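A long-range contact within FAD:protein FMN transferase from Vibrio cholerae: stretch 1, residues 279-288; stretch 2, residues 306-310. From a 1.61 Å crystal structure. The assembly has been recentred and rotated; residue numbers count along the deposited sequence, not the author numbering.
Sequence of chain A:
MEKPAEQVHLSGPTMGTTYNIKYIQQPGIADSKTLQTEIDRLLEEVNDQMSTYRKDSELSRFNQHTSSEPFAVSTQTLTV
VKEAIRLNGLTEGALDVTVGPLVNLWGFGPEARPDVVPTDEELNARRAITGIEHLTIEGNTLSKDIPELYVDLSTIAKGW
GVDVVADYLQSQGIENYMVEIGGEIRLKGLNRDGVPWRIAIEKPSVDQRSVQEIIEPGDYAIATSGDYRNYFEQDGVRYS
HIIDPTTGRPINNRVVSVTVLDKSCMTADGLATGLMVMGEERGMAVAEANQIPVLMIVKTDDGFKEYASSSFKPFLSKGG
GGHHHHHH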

ATOM      1  N   GLY A 279      -5.045  -2.476  14.973  1.00 27.05           N
ATOM      2  CA  GLY A 279      -4.688  -3.542  15.901  1.00 27.88           C
ATOM      3  C   GLY A 279      -5.528  -4.774  15.668  1.00 28.31           C
ATOM      4  O   GLY A 279      -6.489  -4.727  14.856  1.00 26.34           O
ATOM      5  N   GLU A 280      -5.142  -5.884  16.285  1.00 28.22           N
ATOM      6  CA  GLU A 280      -5.723  -7.199  15.917  1.00 28.86           C
ATOM      7  C   GLU A 280      -7.203  -7.236  16.335  1.00 30.17           C
ATOM      8  O   GLU A 280      -8.016  -7.774  15.545  1.00 30.86           O
ATOM      9  CB  GLU A 280      -4.875  -8.359  16.416  1.00 28.99           C
ATOM     10  CG  GLU A 280      -4.789  -8.501  17.915  1.00 30.06           C
ATOM     11  CD  GLU A 280      -3.778  -7.641  18.671  1.00 31.61           C
ATOM     12  OE1 GLU A 280      -3.220  -6.676  18.088  1.00 31.43           O
ATOM     13  OE2 GLU A 280      -3.600  -7.915  19.892  1.00 32.68           O
ATOM     14  N   GLU A 281      -7.587  -6.655  17.467  1.00 29.08           N
ATOM     15  CA  GLU A 281      -9.004  -6.793  17.930  1.00 30.98           C
ATOM     16  C   GLU A 281      -9.946  -6.065  16.963  1.00 30.26           C
ATOM     17  O   GLU A 281     -10.852  -6.714  16.418  1.00 31.57           O
ATOM     18  CB  GLU A 281      -9.187  -6.243  19.332  1.00 33.37           C
ATOM     19  CG  GLU A 281     -10.636  -6.338  19.790  1.00 36.95           C
ATOM     20  CD  GLU A 281     -10.803  -5.916  21.232  1.00 41.62           C
ATOM     21  OE1 GLU A 281      -9.892  -6.219  22.012  1.00 44.74           O
ATOM     22  OE2 GLU A 281     -11.786  -5.210  21.538  1.00 48.31           O
ATOM     23  N   ARG A 282      -9.741  -4.770  16.757  1.00 29.91           N
ATOM     24  CA  ARG A 282     -10.654  -3.933  15.934  1.00 29.22           C
ATOM     25  C   ARG A 282     -10.422  -4.275  14.470  1.00 27.93           C
ATOM     26  O   ARG A 282     -11.402  -4.261  13.692  1.00 27.99           O
ATOM     27  CB  ARG A 282     -10.420  -2.452  16.225  1.00 31.40           C
ATOM     28  CG  ARG A 282     -10.641  -2.039  17.676  1.00 34.81           C
ATOM     29  CD  ARG A 282     -12.010  -2.365  18.224  1.00 38.40           C
ATOM     30  NE  ARG A 282     -13.060  -1.721  17.459  1.00 40.98           N
ATOM     31  CZ  ARG A 282     -14.365  -1.940  17.648  1.00 44.06           C
ATOM     32  NH1 ARG A 282     -14.761  -2.786  18.581  1.00 42.90           N
ATOM     33  NH2 ARG A 282     -15.253  -1.317  16.894  1.00 45.28           N
ATOM     34  N   GLY A 283      -9.171  -4.540  14.086  1.00 25.46           N
ATOM     35  CA  GLY A 283      -8.858  -4.882  12.687  1.00 25.32           C
ATOM     36  C   GLY A 283      -9.485  -6.189  12.252  1.00 25.42           C
ATOM     37  O   GLY A 283     -10.056  -6.256  11.124  1.00 25.56           O
ATOM     38  N   MET A 284      -9.356  -7.250  13.042  1.00 27.84           N
ATOM     39  CA  MET A 284      -9.938  -8.553  12.655  1.00 28.77           C
ATOM     40  C   MET A 284     -11.471  -8.430  12.647  1.00 29.79           C
ATOM     41  O   MET A 284     -12.108  -9.063  11.774  1.00 29.29           O
ATOM     42  CB  MET A 284      -9.465  -9.689  13.565  1.00 30.76           C
ATOM     43  CG  MET A 284      -7.966  -9.967  13.463  1.00 31.95           C
ATOM     44  SD  MET A 284      -7.376 -10.300  11.767  1.00 34.21           S
ATOM     45  CE  MET A 284      -8.403 -11.723  11.407  1.00 34.23           C
ATOM     46  N   ALA A 285     -12.039  -7.573  13.507  1.00 29.80           N
ATOM     47  CA  ALA A 285     -13.503  -7.353  13.574  1.00 30.30           C
ATOM     48  C   ALA A 285     -13.958  -6.719  12.256  1.00 29.97           C
ATOM     49  O   ALA A 285     -14.957  -7.217  11.666  1.00 32.36           O
ATOM     50  CB  ALA A 285     -13.904  -6.523  14.761  1.00 30.25           C
ATOM     51  N   VAL A 286     -13.236  -5.722  11.753  1.00 28.52           N
ATOM     52  CA  VAL A 286     -13.570  -5.127  10.426  1.00 30.15           C
ATOM     53  C   VAL A 286     -13.440  -6.190   9.335  1.00 29.55           C
ATOM     54  O   VAL A 286     -14.283  -6.238   8.402  1.00 29.33           O
ATOM     55  CB  VAL A 286     -12.731  -3.866  10.140  1.00 30.14           C
ATOM     56  CG1 VAL A 286     -12.852  -3.423   8.681  1.00 31.38           C
ATOM     57  CG2 VAL A 286     -13.140  -2.754  11.073  1.00 31.73           C
ATOM     58  N   ALA A 287     -12.402  -7.024   9.383  1.00 28.20           N
ATOM     59  CA  ALA A 287     -12.158  -8.033   8.331  1.00 28.12           C
ATOM     60  C   ALA A 287     -13.322  -9.035   8.340  1.00 29.94           C
ATOM     61  O   ALA A 287     -13.780  -9.495   7.279  1.00 28.73           O
ATOM     62  CB  ALA A 287     -10.850  -8.750   8.541  1.00 27.20           C
ATOM     63  N   GLU A 288     -13.756  -9.424   9.524  1.00 30.42           N
ATOM     64  CA  GLU A 288     -14.902 -10.357   9.655  1.00 31.96           C
ATOM     65  C   GLU A 288     -16.194  -9.762   9.107  1.00 32.71           C
ATOM     66  O   GLU A 288     -16.892 -10.486   8.376  1.00 34.77           O
ATOM     67  CB  GLU A 288     -15.104 -10.720  11.120  1.00 34.00           C
ATOM     68  CG  GLU A 288     -14.133 -11.785  11.536  1.00 36.22           C
ATOM     69  CD  GLU A 288     -14.250 -13.073  10.758  1.00 36.80           C
ATOM     70  OE1 GLU A 288     -15.383 -13.497  10.429  1.00 40.84           O
ATOM     71  OE2 GLU A 288     -13.222 -13.706  10.613  1.00 36.98           O
ATOM     72  N   GLU A 306      -1.014 -16.057  15.051  1.00 36.12           N
ATOM     73  CA  GLU A 306      -1.686 -15.616  13.812  1.00 35.92           C
ATOM     74  C   GLU A 306      -3.179 -15.511  14.080  1.00 35.69           C
ATOM     75  O   GLU A 306      -3.746 -16.371  14.764  1.00 36.80           O
ATOM     76  CB  GLU A 306      -1.538 -16.603  12.662  1.00 39.74           C
ATOM     77  CG  GLU A 306      -0.247 -17.371  12.681  1.00 46.18           C
ATOM     78  CD  GLU A 306      -0.005 -18.141  11.397  1.00 48.90           C
ATOM     79  OE1 GLU A 306      -0.997 -18.577  10.765  1.00 50.81           O
ATOM     80  OE2 GLU A 306       1.168 -18.319  11.058  1.00 57.44           O
ATOM     81  N   TYR A 307      -3.812 -14.551  13.451  1.00 33.00           N
ATOM     82  CA  TYR A 307      -5.274 -14.444  13.384  1.00 33.39           C
ATOM     83  C   TYR A 307      -5.630 -14.388  11.906  1.00 32.43           C
ATOM     84  O   TYR A 307      -5.103 -13.462  11.237  1.00 32.46           O
ATOM     85  CB  TYR A 307      -5.771 -13.178  14.061  1.00 34.79           C
ATOM     86  CG  TYR A 307      -5.527 -13.094  15.541  1.00 37.01           C
ATOM     87  CD1 TYR A 307      -6.415 -13.614  16.468  1.00 39.74           C
ATOM     88  CD2 TYR A 307      -4.408 -12.438  15.999  1.00 37.18           C
ATOM     89  CE1 TYR A 307      -6.176 -13.486  17.829  1.00 39.36           C
ATOM     90  CE2 TYR A 307      -4.168 -12.277  17.347  1.00 39.16           C
ATOM     91  CZ  TYR A 307      -5.045 -12.813  18.262  1.00 39.80           C
ATOM     92  OH  TYR A 307      -4.721 -12.643  19.575  1.00 40.75           O
ATOM     93  N   ALA A 308      -6.404 -15.353  11.435  1.00 31.58           N
ATOM     94  CA  ALA A 308      -6.928 -15.382  10.052  1.00 31.89           C
ATOM     95  C   ALA A 308      -8.426 -15.078  10.114  1.00 32.36           C
ATOM     96  O   ALA A 308      -9.128 -15.673  10.953  1.00 32.21           O
ATOM     97  CB  ALA A 308      -6.660 -16.706   9.406  1.00 34.21           C
ATOM     98  N   SER A 309      -8.900 -14.182   9.252  1.00 29.35           N
ATOM     99  CA  SER A 309     -10.346 -13.915   9.125  1.00 29.59           C
ATOM    100  C   SER A 309     -11.028 -15.153   8.526  1.00 30.00           C
ATOM    101  O   SER A 309     -10.343 -15.964   7.881  1.00 31.39           O
ATOM    102  CB  SER A 309     -10.591 -12.686   8.318  1.00 27.98           C
ATOM    103  OG  SER A 309     -10.207 -12.856   6.968  1.00 26.99           O
ATOM    104  N   SER A 310     -12.349 -15.242   8.652  1.00 31.81           N
ATOM    105  CA  SER A 310     -13.160 -16.352   8.086  1.00 33.28           C
ATOM    106  C   SER A 310     -12.921 -16.465   6.585  1.00 33.64           C
ATOM    107  O   SER A 310     -12.959 -17.579   6.066  1.00 34.62           O
ATOM    108  CB  SER A 310     -14.611 -16.142   8.390  1.00 34.82           C
ATOM    109  OG  SER A 310     -14.817 -16.300   9.778  1.00 36.05           O
TER
HETATM  110  O   HOH W   1      -3.229 -10.559  20.630  1.00 37.04           O

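Strand 306-308 and the loop that follows it run beside helix 280-288, the two axes 22° from parallel and 9.8 Å apart at their closest, and the helix reaches across with its side chains, which meet both side chains and backbone of stretch 2. Glu-306, at the start of stretch 2, makes no contact with the helix. Tyr-307 points toward it and meets two residues one helical turn apart: its CE2 lies 3.9 Å from Glu-280 CG, and its CB packs 3.9 Å from Met-284 CG, both approaching the ring obliquely. Beyond the ring, a water links the polar ends, 2.8 Å from Tyr-307 OH and donating to Glu-280 OE2, also at 2.8 Å. Ala-308 turns its CB away, yet its backbone is still touched: Met-284, with all three chi angles in m, lays CE 3.6 Å from Ala-308 C and 3.3 Å from Ser-309 N. Ser-309 points back toward the helix, its CB 3.9 Å from Met-284 CE and 4.0 Å from Ala-287 CB, while its OG is hydrogen-bonded elsewhere in the structure. At Ser-310 come the direct hydrogen bonds. The Glu-288 carboxylate accepts two from this one residue, Ser-310 N to Glu-288 OE2 at 2.6 Å and Ser-310 OG to Glu-288 OE1 at 2.9 Å, a two-pronged grip that ties the loop to the helix.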